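PDB 3T6C: D-galactonate dehydratase family member RspA from Pantoea ananatis, which catalyses, at a low rate and with magnesium, the dehydration of D-gluconate to 2-dehydro-3-deoxy-D-gluconate, an activity thought to have no significant role in gluconate breakdown in vivo. Local coordinates for residues A[243-248]-A[269-274]; A[294-299]-A[313-318]. All coordinates share one frame; numbering follows the deposited sequence.

Contact 1: A[243-248]-A[269-274]. With MG (magnesium ion), chain C; GCO (D-gluconic acid), chain D.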
ATOM      1  N   LEU A 243     -23.794  22.042  15.730  1.00  9.91           N
ATOM      2  CA  LEU A 243     -24.595  20.955  16.289  1.00  8.42           C
ATOM      3  C   LEU A 243     -23.756  19.673  16.236  1.00  8.65           C
ATOM      4  O   LEU A 243     -23.007  19.431  15.288  1.00 11.14           O
ATOM      5  CB  LEU A 243     -25.862  20.752  15.449  1.00  9.93           C
ATOM      6  CG  LEU A 243     -26.880  21.946  15.449  1.00 11.20           C
ATOM      7  CD1 LEU A 243     -28.105  21.551  14.586  1.00 14.17           C
ATOM      8  CD2 LEU A 243     -27.308  22.397  16.825  1.00 10.64           C
ATOM      9  N   LEU A 244     -23.854  18.865  17.276  1.00  8.97           N
ATOM     10  CA  LEU A 244     -23.024  17.652  17.452  1.00 10.07           C
ATOM     11  C   LEU A 244     -23.948  16.472  17.713  1.00  8.11           C
ATOM     12  O   LEU A 244     -25.076  16.651  18.169  1.00  9.99           O
ATOM     13  CB  LEU A 244     -22.099  17.813  18.682  1.00  9.43           C
ATOM     14  CG  LEU A 244     -20.984  18.857  18.610  1.00 10.88           C
ATOM     15  CD1 LEU A 244     -21.482  20.337  18.630  1.00 10.12           C
ATOM     16  CD2 LEU A 244     -20.019  18.610  19.714  1.00 13.64           C
ATOM     17  N   HIS A 245     -23.492  15.253  17.388  1.00  7.01           N
ATOM     18  CA  HIS A 245     -24.284  14.063  17.712  1.00  8.84           C
ATOM     19  C   HIS A 245     -23.337  12.944  18.131  1.00 10.55           C
ATOM     20  O   HIS A 245     -22.257  12.801  17.543  1.00  9.83           O
ATOM     21  CB  HIS A 245     -25.171  13.591  16.523  1.00  9.38           C
ATOM     22  CG  HIS A 245     -26.030  12.411  16.882  1.00  9.43           C
ATOM     23  ND1 HIS A 245     -27.090  12.502  17.774  1.00 10.33           N
ATOM     24  CD2 HIS A 245     -25.913  11.101  16.556  1.00  9.32           C
ATOM     25  CE1 HIS A 245     -27.613  11.287  17.936  1.00  8.75           C
ATOM     26  NE2 HIS A 245     -26.915  10.426  17.219  1.00 10.64           N
ATOM     27  N   ASP A 246     -23.749  12.162  19.132  1.00  8.59           N
ATOM     28  CA  ASP A 246     -22.933  11.044  19.624  1.00  7.97           C
ATOM     29  C   ASP A 246     -23.620   9.718  19.290  1.00  7.58           C
ATOM     30  O   ASP A 246     -24.704   9.392  19.867  1.00  9.82           O
ATOM     31  CB  ASP A 246     -22.792  11.211  21.158  1.00 10.23           C
ATOM     32  CG  ASP A 246     -21.772  10.256  21.793  1.00  8.73           C
ATOM     33  OD1 ASP A 246     -21.310   9.283  21.152  1.00  8.98           O
ATOM     34  OD2 ASP A 246     -21.411  10.504  22.979  1.00  8.38           O
ATOM     35  N   ALA A 247     -23.030   8.951  18.364  1.00  8.92           N
ATOM     36  CA  ALA A 247     -23.608   7.639  18.005  1.00  8.23           C
ATOM     37  C   ALA A 247     -23.309   6.601  19.080  1.00 10.96           C
ATOM     38  O   ALA A 247     -23.983   5.592  19.133  1.00  8.45           O
ATOM     39  CB  ALA A 247     -23.034   7.197  16.695  1.00  9.73           C
ATOM     40  N   HIS A 248     -22.284   6.853  19.907  1.00  8.97           N
ATOM     41  CA  HIS A 248     -22.015   6.036  21.120  1.00  8.40           C
ATOM     42  C   HIS A 248     -21.952   4.544  20.838  1.00  8.40           C
ATOM     43  O   HIS A 248     -22.532   3.725  21.559  1.00 10.13           O
ATOM     44  CB  HIS A 248     -23.058   6.336  22.200  1.00  9.90           C
ATOM     45  CG  HIS A 248     -22.545   6.206  23.612  1.00  8.77           C
ATOM     46  ND1 HIS A 248     -22.343   4.987  24.227  1.00 12.23           N
ATOM     47  CD2 HIS A 248     -22.249   7.149  24.539  1.00  9.88           C
ATOM     48  CE1 HIS A 248     -21.935   5.181  25.474  1.00 12.86           C
ATOM     49  NE2 HIS A 248     -21.865   6.487  25.690  1.00 11.15           N
ATOM     50  N   PHE A 269     -20.822  19.707  13.572  1.00  9.53           N
ATOM     51  CA  PHE A 269     -19.489  20.033  14.044  1.00  7.45           C
ATOM     52  C   PHE A 269     -18.692  18.725  14.196  1.00  8.50           C
ATOM     53  O   PHE A 269     -17.512  18.657  13.797  1.00  8.67           O
ATOM     54  CB  PHE A 269     -19.577  20.829  15.371  1.00  8.53           C
ATOM     55  CG  PHE A 269     -18.248  21.233  15.917  1.00  7.58           C
ATOM     56  CD1 PHE A 269     -17.632  22.379  15.457  1.00 11.94           C
ATOM     57  CD2 PHE A 269     -17.666  20.517  16.966  1.00  7.89           C
ATOM     58  CE1 PHE A 269     -16.392  22.801  15.963  1.00 12.01           C
ATOM     59  CE2 PHE A 269     -16.397  20.936  17.465  1.00  8.54           C
ATOM     60  CZ  PHE A 269     -15.784  22.063  16.949  1.00 12.18           C
ATOM     61  N   PHE A 270     -19.311  17.715  14.795  1.00  8.94           N
ATOM     62  CA  PHE A 270     -18.785  16.360  14.662  1.00 10.08           C
ATOM     63  C   PHE A 270     -19.848  15.312  14.927  1.00  9.71           C
ATOM     64  O   PHE A 270     -20.839  15.610  15.589  1.00  9.44           O
ATOM     65  CB  PHE A 270     -17.472  16.124  15.447  1.00  9.82           C
ATOM     66  CG  PHE A 270     -17.540  16.189  16.995  1.00  6.66           C
ATOM     67  CD1 PHE A 270     -18.373  15.394  17.772  1.00  8.37           C
ATOM     68  CD2 PHE A 270     -16.634  17.019  17.678  1.00  9.95           C
ATOM     69  CE1 PHE A 270     -18.332  15.398  19.200  1.00  7.38           C
ATOM     70  CE2 PHE A 270     -16.595  17.043  19.098  1.00  9.43           C
ATOM     71  CZ  PHE A 270     -17.439  16.243  19.859  1.00  9.46           C
ATOM     72  N   LEU A 271     -19.625  14.120  14.386  1.00  8.33           N
ATOM     73  CA  LEU A 271     -20.349  12.869  14.735  1.00  6.96           C
ATOM     74  C   LEU A 271     -19.384  12.056  15.586  1.00 10.26           C
ATOM     75  O   LEU A 271     -18.245  11.755  15.130  1.00  9.28           O
ATOM     76  CB  LEU A 271     -20.720  12.105  13.465  1.00  8.35           C
ATOM     77  CG  LEU A 271     -21.337  10.728  13.700  1.00  9.13           C
ATOM     78  CD1 LEU A 271     -22.702  10.886  14.463  1.00  9.89           C
ATOM     79  CD2 LEU A 271     -21.510  10.034  12.354  1.00 11.22           C
ATOM     80  N   GLU A 272     -19.822  11.715  16.793  1.00  8.71           N
ATOM     81  CA  GLU A 272     -18.911  11.118  17.780  1.00  8.62           C
ATOM     82  C   GLU A 272     -19.139   9.590  17.896  1.00  9.23           C
ATOM     83  O   GLU A 272     -20.287   9.073  17.806  1.00  8.83           O
ATOM     84  CB  GLU A 272     -19.131  11.800  19.134  1.00  7.59           C
ATOM     85  CG  GLU A 272     -18.353  11.243  20.323  1.00  8.36           C
ATOM     86  CD  GLU A 272     -18.859  11.870  21.596  1.00  9.65           C
ATOM     87  OE1 GLU A 272     -19.522  12.952  21.516  1.00 11.21           O
ATOM     88  OE2 GLU A 272     -18.522  11.334  22.682  1.00  8.94           O
ATOM     89  N   ASP A 273     -18.051   8.865  18.061  1.00  7.71           N
ATOM     90  CA  ASP A 273     -18.014   7.415  18.310  1.00  6.37           C
ATOM     91  C   ASP A 273     -18.891   6.621  17.344  1.00  8.86           C
ATOM     92  O   ASP A 273     -19.741   5.817  17.746  1.00  9.95           O
ATOM     93  CB  ASP A 273     -18.358   7.089  19.771  1.00  8.29           C
ATOM     94  CG  ASP A 273     -17.238   7.533  20.763  1.00 10.48           C
ATOM     95  OD1 ASP A 273     -16.244   8.154  20.333  1.00 11.48           O
ATOM     96  OD2 ASP A 273     -17.356   7.264  22.001  1.00 10.00           O
ATOM     97  N   PRO A 274     -18.663   6.825  16.047  1.00  8.43           N
ATOM     98  CA  PRO A 274     -19.433   6.012  15.093  1.00  6.74           C
ATOM     99  C   PRO A 274     -19.064   4.512  15.202  1.00  9.58           C
ATOM    100  O   PRO A 274     -19.883   3.670  14.760  1.00  9.63           O
ATOM    101  CB  PRO A 274     -18.945   6.563  13.735  1.00  6.61           C
ATOM    102  CG  PRO A 274     -17.493   7.059  14.030  1.00  7.34           C
ATOM    103  CD  PRO A 274     -17.758   7.777  15.369  1.00  8.96           C
TER
HETATM  104 MG    MG C 501     -19.652  10.220  23.981  1.00  8.02          MG
HETATM  105  C1  GCO D 601     -20.120  11.577  26.525  1.00 12.63           C
HETATM  106  C2  GCO D 601     -20.086  10.145  26.908  1.00 13.43           C
HETATM  107  C3  GCO D 601     -20.709   9.830  28.254  1.00 15.71           C
HETATM  108  C4  GCO D 601     -20.381   8.413  28.679  1.00 14.54           C
HETATM  109  C5  GCO D 601     -20.174   8.361  30.172  1.00 14.27           C
HETATM  110  C6  GCO D 601     -19.816   6.977  30.686  1.00 12.15           C
HETATM  111  O1A GCO D 601     -20.185  12.502  27.387  1.00 11.72           O
HETATM  112  O1B GCO D 601     -19.929  11.872  25.301  1.00  9.42           O
HETATM  113  O2  GCO D 601     -20.471   9.368  25.804  1.00 10.18           O
HETATM  114  O3  GCO D 601     -22.066  10.032  28.106  1.00 15.67           O
HETATM  115  O4  GCO D 601     -21.464   7.585  28.296  1.00 15.51           O
HETATM  116  O5  GCO D 601     -19.166   9.242  30.503  1.00 13.43           O
HETATM  117  O6  GCO D 601     -19.581   6.912  32.079  1.00 12.99           O
HETATM  118  O   HOH W   1     -19.619   8.384  22.970  1.00  8.61           O
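The phenyl ring of F270 takes methyl CD2 of L244 over one of its faces, a CH-pi contact with CD2 3.7 Å from the ring centroid and displaced toward the rim. F270 brings its ring there by setting CG between its backbone N and carbonyl carbon (chi1 66°). L244 is forked enough to serve two aromatic residues, since its CD1 rests on CB of F269; Y317 meets both phenylalanine rings. On the other side of the sheet the imidazole of H245 receives CD1 of L271 at its edge, in plane, while its two nitrogens are tied to Y222 and to the carbonyl of C176. The ring of H248 has the gluconate at its edge, NE2 lying 2.9 Å from O4 of the ligand, and Y181 stacks on it.

D246 and E272, level with each other on the side of L244 and F270, lay their carboxylates nearly flat together, planes 23° apart. OD2 of D246 and OE2 of E272 approach to 3.0 Å, a closeness that the shared magnesium ion pays for, each oxygen binding it at 2.0 Å. R319, bonded to OE2 of E272, probably offsets more of the negative charge. A water on the metal donates to OD1 of D246 and OD2 of D273, bridging the two acids.

Backbone bonds in parallel register fix the spacing: E272 N to H245 O and A247 N to E272 O, both 2.8 Å. The small methyl of A247 fits where the strand ends, its CB beside the carbonyl oxygens of E272 and D273. Adjacent parallel strands of a beta-alpha-beta unit, delivering metal-binding acids from their C-terminal ends, are the hallmark of the enolase-superfamily barrel and its active site.

Contact 2: A[294-299]-A[313-318]; sequences IAMGEL and KLIDYI. With MG (magnesium ion), chain C; GCO (D-gluconic acid), chain D.
Hydrogen bonds between I294 and D316, the residue just before strand 317-318, begin the contact. OD1 of D316 accepts from N of I294 at 2.8 Å through its anti lone pair, and N of D316 returns a bond of 2.8 Å to O of I294, so one residue grips both polar atoms of its partner's backbone. Aspartate suits the place because its short side chain, with CG beside the backbone N (chi1 -50°), can reach back across to the neighbouring strand; R287 forms a salt bridge to the same OD1. The carbonyl of I294 is shared, for Y317 N also donates to it, at 3.2 Å. Farther on, M296 N donates to Y317 O in parallel register.

Apolar contacts lie on both faces. CB of A295 meets CB of Y317 at 3.8 Å, the small methyl allowing this close approach; the tyrosine hydroxyl bonds to R344. On the face of M296 and I318, CG2 of I315 from the preceding loop presses against CG of M296 at 3.6 Å, the two side chains crossing at about a right angle. A separate van der Waals contact sets methyl CD1 of I318 against the carbonyl O of M296, and G297 follows with a backbone shape that calls for glycine.

The metal bond belongs to E298, beyond the paired strands. Its OE1 binds the magnesium ion at 2.2 Å, whereas OE2 lies 2.6 Å from O2 of gluconate and is also bonded to Y103 of a neighbouring subunit. The chemistry thus divides the contact: a buried aspartate, its charge probably balanced by R287, and apolar side chains hold the strands, and the glutamate just past them supplies one carboxylate oxygen to the metal and another beside O2 of gluconate, itself a magnesium ligand.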
ATOM      1  N   ILE A 294     -15.405  13.658  12.333  1.00  6.86           N
ATOM      2  CA  ILE A 294     -15.533  12.491  13.205  1.00  5.61           C
ATOM      3  C   ILE A 294     -14.751  12.714  14.499  1.00  7.39           C
ATOM      4  O   ILE A 294     -13.606  13.122  14.469  1.00  9.15           O
ATOM      5  CB  ILE A 294     -14.980  11.217  12.503  1.00  7.25           C
ATOM      6  CG1 ILE A 294     -15.827  10.890  11.247  1.00  8.48           C
ATOM      7  CG2 ILE A 294     -14.992   9.990  13.439  1.00  8.06           C
ATOM      8  CD1 ILE A 294     -17.306  10.624  11.514  1.00  9.91           C
ATOM      9  N   ALA A 295     -15.390  12.418  15.633  1.00  8.10           N
ATOM     10  CA  ALA A 295     -14.714  12.420  16.935  1.00  6.80           C
ATOM     11  C   ALA A 295     -14.705  10.993  17.466  1.00  7.78           C
ATOM     12  O   ALA A 295     -15.697  10.261  17.333  1.00  9.89           O
ATOM     13  CB  ALA A 295     -15.457  13.316  17.938  1.00  8.56           C
ATOM     14  N   MET A 296     -13.582  10.596  18.093  1.00  8.09           N
ATOM     15  CA  MET A 296     -13.492   9.272  18.701  1.00  8.00           C
ATOM     16  C   MET A 296     -12.666   9.353  19.930  1.00  7.35           C
ATOM     17  O   MET A 296     -11.674  10.098  19.976  1.00  8.33           O
ATOM     18  CB  MET A 296     -12.726   8.282  17.766  1.00  8.96           C
ATOM     19  CG  MET A 296     -13.495   7.742  16.546  1.00 10.02           C
ATOM     20  SD  MET A 296     -14.676   6.441  16.969  1.00 11.06           S
ATOM     21  CE  MET A 296     -13.602   5.196  17.686  1.00 13.14           C
ATOM     22  N   GLY A 297     -12.971   8.429  20.844  1.00  8.42           N
ATOM     23  CA  GLY A 297     -11.979   8.037  21.831  1.00  9.27           C
ATOM     24  C   GLY A 297     -12.186   8.183  23.313  1.00  8.98           C
ATOM     25  O   GLY A 297     -11.230   7.942  24.050  1.00  8.73           O
ATOM     26  N   GLU A 298     -13.372   8.537  23.774  1.00  8.10           N
ATOM     27  CA  GLU A 298     -13.580   8.582  25.239  1.00  6.58           C
ATOM     28  C   GLU A 298     -13.273   7.232  25.877  1.00  7.33           C
ATOM     29  O   GLU A 298     -12.896   7.191  27.067  1.00  9.74           O
ATOM     30  CB  GLU A 298     -15.023   9.031  25.613  1.00  9.74           C
ATOM     31  CG  GLU A 298     -16.056   7.978  25.247  1.00  8.94           C
ATOM     32  CD  GLU A 298     -17.488   8.495  25.335  1.00 11.14           C
ATOM     33  OE1 GLU A 298     -17.770   9.594  24.835  1.00  9.75           O
ATOM     34  OE2 GLU A 298     -18.353   7.821  25.908  1.00  9.46           O
ATOM     35  N   LEU A 299     -13.436   6.138  25.129  1.00  6.58           N
ATOM     36  CA  LEU A 299     -13.149   4.794  25.655  1.00  8.08           C
ATOM     37  C   LEU A 299     -11.667   4.387  25.590  1.00  9.67           C
ATOM     38  O   LEU A 299     -11.305   3.337  26.115  1.00 10.70           O
ATOM     39  CB  LEU A 299     -13.965   3.732  24.878  1.00  7.72           C
ATOM     40  CG  LEU A 299     -15.403   3.591  25.367  1.00  8.15           C
ATOM     41  CD1 LEU A 299     -16.240   2.811  24.338  1.00  9.10           C
ATOM     42  CD2 LEU A 299     -15.397   2.802  26.724  1.00  7.97           C
ATOM     43  N   LYS A 313      -5.310  10.185   9.714  1.00  9.79           N
ATOM     44  CA  LYS A 313      -6.312  11.245   9.498  1.00  8.26           C
ATOM     45  C   LYS A 313      -7.732  10.664   9.521  1.00  6.94           C
ATOM     46  O   LYS A 313      -8.616  11.101   8.753  1.00 10.02           O
ATOM     47  CB  LYS A 313      -6.063  12.023   8.183  1.00  8.75           C
ATOM     48  CG  LYS A 313      -4.564  12.354   7.938  1.00  9.35           C
ATOM     49  CD  LYS A 313      -3.915  13.146   9.061  1.00  8.82           C
ATOM     50  CE  LYS A 313      -2.516  13.651   8.673  1.00  8.16           C
ATOM     51  NZ  LYS A 313      -1.556  12.463   8.512  1.00 10.88           N
ATOM     52  N   LEU A 314      -7.938   9.677  10.391  1.00  7.82           N
ATOM     53  CA  LEU A 314      -9.227   8.957  10.417  1.00  8.90           C
ATOM     54  C   LEU A 314     -10.227   9.629  11.336  1.00  7.54           C
ATOM     55  O   LEU A 314     -11.400   9.281  11.317  1.00  9.08           O
ATOM     56  CB  LEU A 314      -9.047   7.452  10.813  1.00  7.36           C
ATOM     57  CG  LEU A 314      -8.126   6.749   9.804  1.00  9.60           C
ATOM     58  CD1 LEU A 314      -8.009   5.296  10.250  1.00 10.92           C
ATOM     59  CD2 LEU A 314      -8.634   6.858   8.344  1.00 11.72           C
ATOM     60  N   ILE A 315      -9.771  10.654  12.075  1.00  7.24           N
ATOM     61  CA  ILE A 315     -10.637  11.418  12.967  1.00  7.16           C
ATOM     62  C   ILE A 315     -10.220  12.870  12.894  1.00  9.30           C
ATOM     63  O   ILE A 315      -9.128  13.200  12.407  1.00  8.04           O
ATOM     64  CB  ILE A 315     -10.584  10.949  14.442  1.00  8.37           C
ATOM     65  CG1 ILE A 315      -9.154  11.085  14.998  1.00  7.77           C
ATOM     66  CG2 ILE A 315     -10.995   9.459  14.556  1.00  9.56           C
ATOM     67  CD1 ILE A 315      -9.051  10.670  16.504  1.00  8.07           C
ATOM     68  N   ASP A 316     -11.143  13.742  13.215  1.00  8.33           N
ATOM     69  CA  ASP A 316     -10.852  15.165  13.350  1.00  7.23           C
ATOM     70  C   ASP A 316     -10.728  15.684  14.759  1.00  8.97           C
ATOM     71  O   ASP A 316     -10.197  16.776  14.972  1.00  9.15           O
ATOM     72  CB  ASP A 316     -11.946  15.911  12.602  1.00  7.69           C
ATOM     73  CG  ASP A 316     -12.115  15.347  11.214  1.00  9.97           C
ATOM     74  OD1 ASP A 316     -13.146  14.686  10.946  1.00  9.66           O
ATOM     75  OD2 ASP A 316     -11.149  15.556  10.400  1.00  9.77           O
ATOM     76  N   TYR A 317     -11.223  14.884  15.722  1.00  7.61           N
ATOM     77  CA  TYR A 317     -11.203  15.256  17.146  1.00  8.31           C
ATOM     78  C   TYR A 317     -10.896  14.046  17.954  1.00 10.88           C
ATOM     79  O   TYR A 317     -11.539  13.005  17.796  1.00  9.90           O
ATOM     80  CB  TYR A 317     -12.594  15.788  17.621  1.00  8.25           C
ATOM     81  CG  TYR A 317     -12.987  17.076  16.907  1.00  9.25           C
ATOM     82  CD1 TYR A 317     -13.727  17.028  15.722  1.00  7.43           C
ATOM     83  CD2 TYR A 317     -12.595  18.320  17.394  1.00 10.16           C
ATOM     84  CE1 TYR A 317     -14.059  18.216  15.025  1.00  6.98           C
ATOM     85  CE2 TYR A 317     -12.929  19.518  16.703  1.00  8.02           C
ATOM     86  CZ  TYR A 317     -13.666  19.432  15.556  1.00  8.68           C
ATOM     87  OH  TYR A 317     -13.998  20.576  14.865  1.00 10.11           O
ATOM     88  N   ILE A 318      -9.938  14.186  18.860  1.00  7.56           N
ATOM     89  CA  ILE A 318      -9.579  13.111  19.801  1.00  7.14           C
ATOM     90  C   ILE A 318     -10.307  13.410  21.121  1.00  7.20           C
ATOM     91  O   ILE A 318     -10.304  14.524  21.646  1.00  9.80           O
ATOM     92  CB  ILE A 318      -8.028  13.005  19.926  1.00  8.29           C
ATOM     93  CG1 ILE A 318      -7.660  11.836  20.849  1.00  7.14           C
ATOM     94  CG2 ILE A 318      -7.416  14.241  20.543  1.00  7.96           C
ATOM     95  CD1 ILE A 318      -8.104  10.466  20.305  1.00  9.49           C
TER
HETATM   96 MG    MG C 501     -19.652  10.220  23.981  1.00  8.02          MG
HETATM   97  C1  GCO D 601     -20.120  11.577  26.525  1.00 12.63           C
HETATM   98  C2  GCO D 601     -20.086  10.145  26.908  1.00 13.43           C
HETATM   99  C3  GCO D 601     -20.709   9.830  28.254  1.00 15.71           C
HETATM  100  C4  GCO D 601     -20.381   8.413  28.679  1.00 14.54           C
HETATM  101  C5  GCO D 601     -20.174   8.361  30.172  1.00 14.27           C
HETATM  102  C6  GCO D 601     -19.816   6.977  30.686  1.00 12.15           C
HETATM  103  O1A GCO D 601     -20.185  12.502  27.387  1.00 11.72           O
HETATM  104  O1B GCO D 601     -19.929  11.872  25.301  1.00  9.42           O
HETATM  105  O2  GCO D 601     -20.471   9.368  25.804  1.00 10.18           O
HETATM  106  O3  GCO D 601     -22.066  10.032  28.106  1.00 15.67           O
HETATM  107  O4  GCO D 601     -21.464   7.585  28.296  1.00 15.51           O
HETATM  108  O5  GCO D 601     -19.166   9.242  30.503  1.00 13.43           O
HETATM  109  O6  GCO D 601     -19.581   6.912  32.079  1.00 12.99           O
HETATM  110  O   HOH W   1     -19.619   8.384  22.970  1.00  8.61           O

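How the contacts relate
From the N terminus, contact 1 comes first along the chain: strand 242-246 leads through helix 253-262 to strand 270-272, and their pairing closes that loop. The chain then runs through helix 283-289 to strand 294-296, where contact 2 begins; it passes helix 303-311 and closes on strand 317-318. The two loops follow in series, neither enclosing nor crossing the other. They are joined side by side because strands 270-272 and 294-296 are neighbours, D273 N lying 2.8 Å from A295 O in a probable hydrogen bond. Together they make four consecutive parallel strands of the barrel wall; the first three bring D246, E272 and E298 to one magnesium ion beside gluconate.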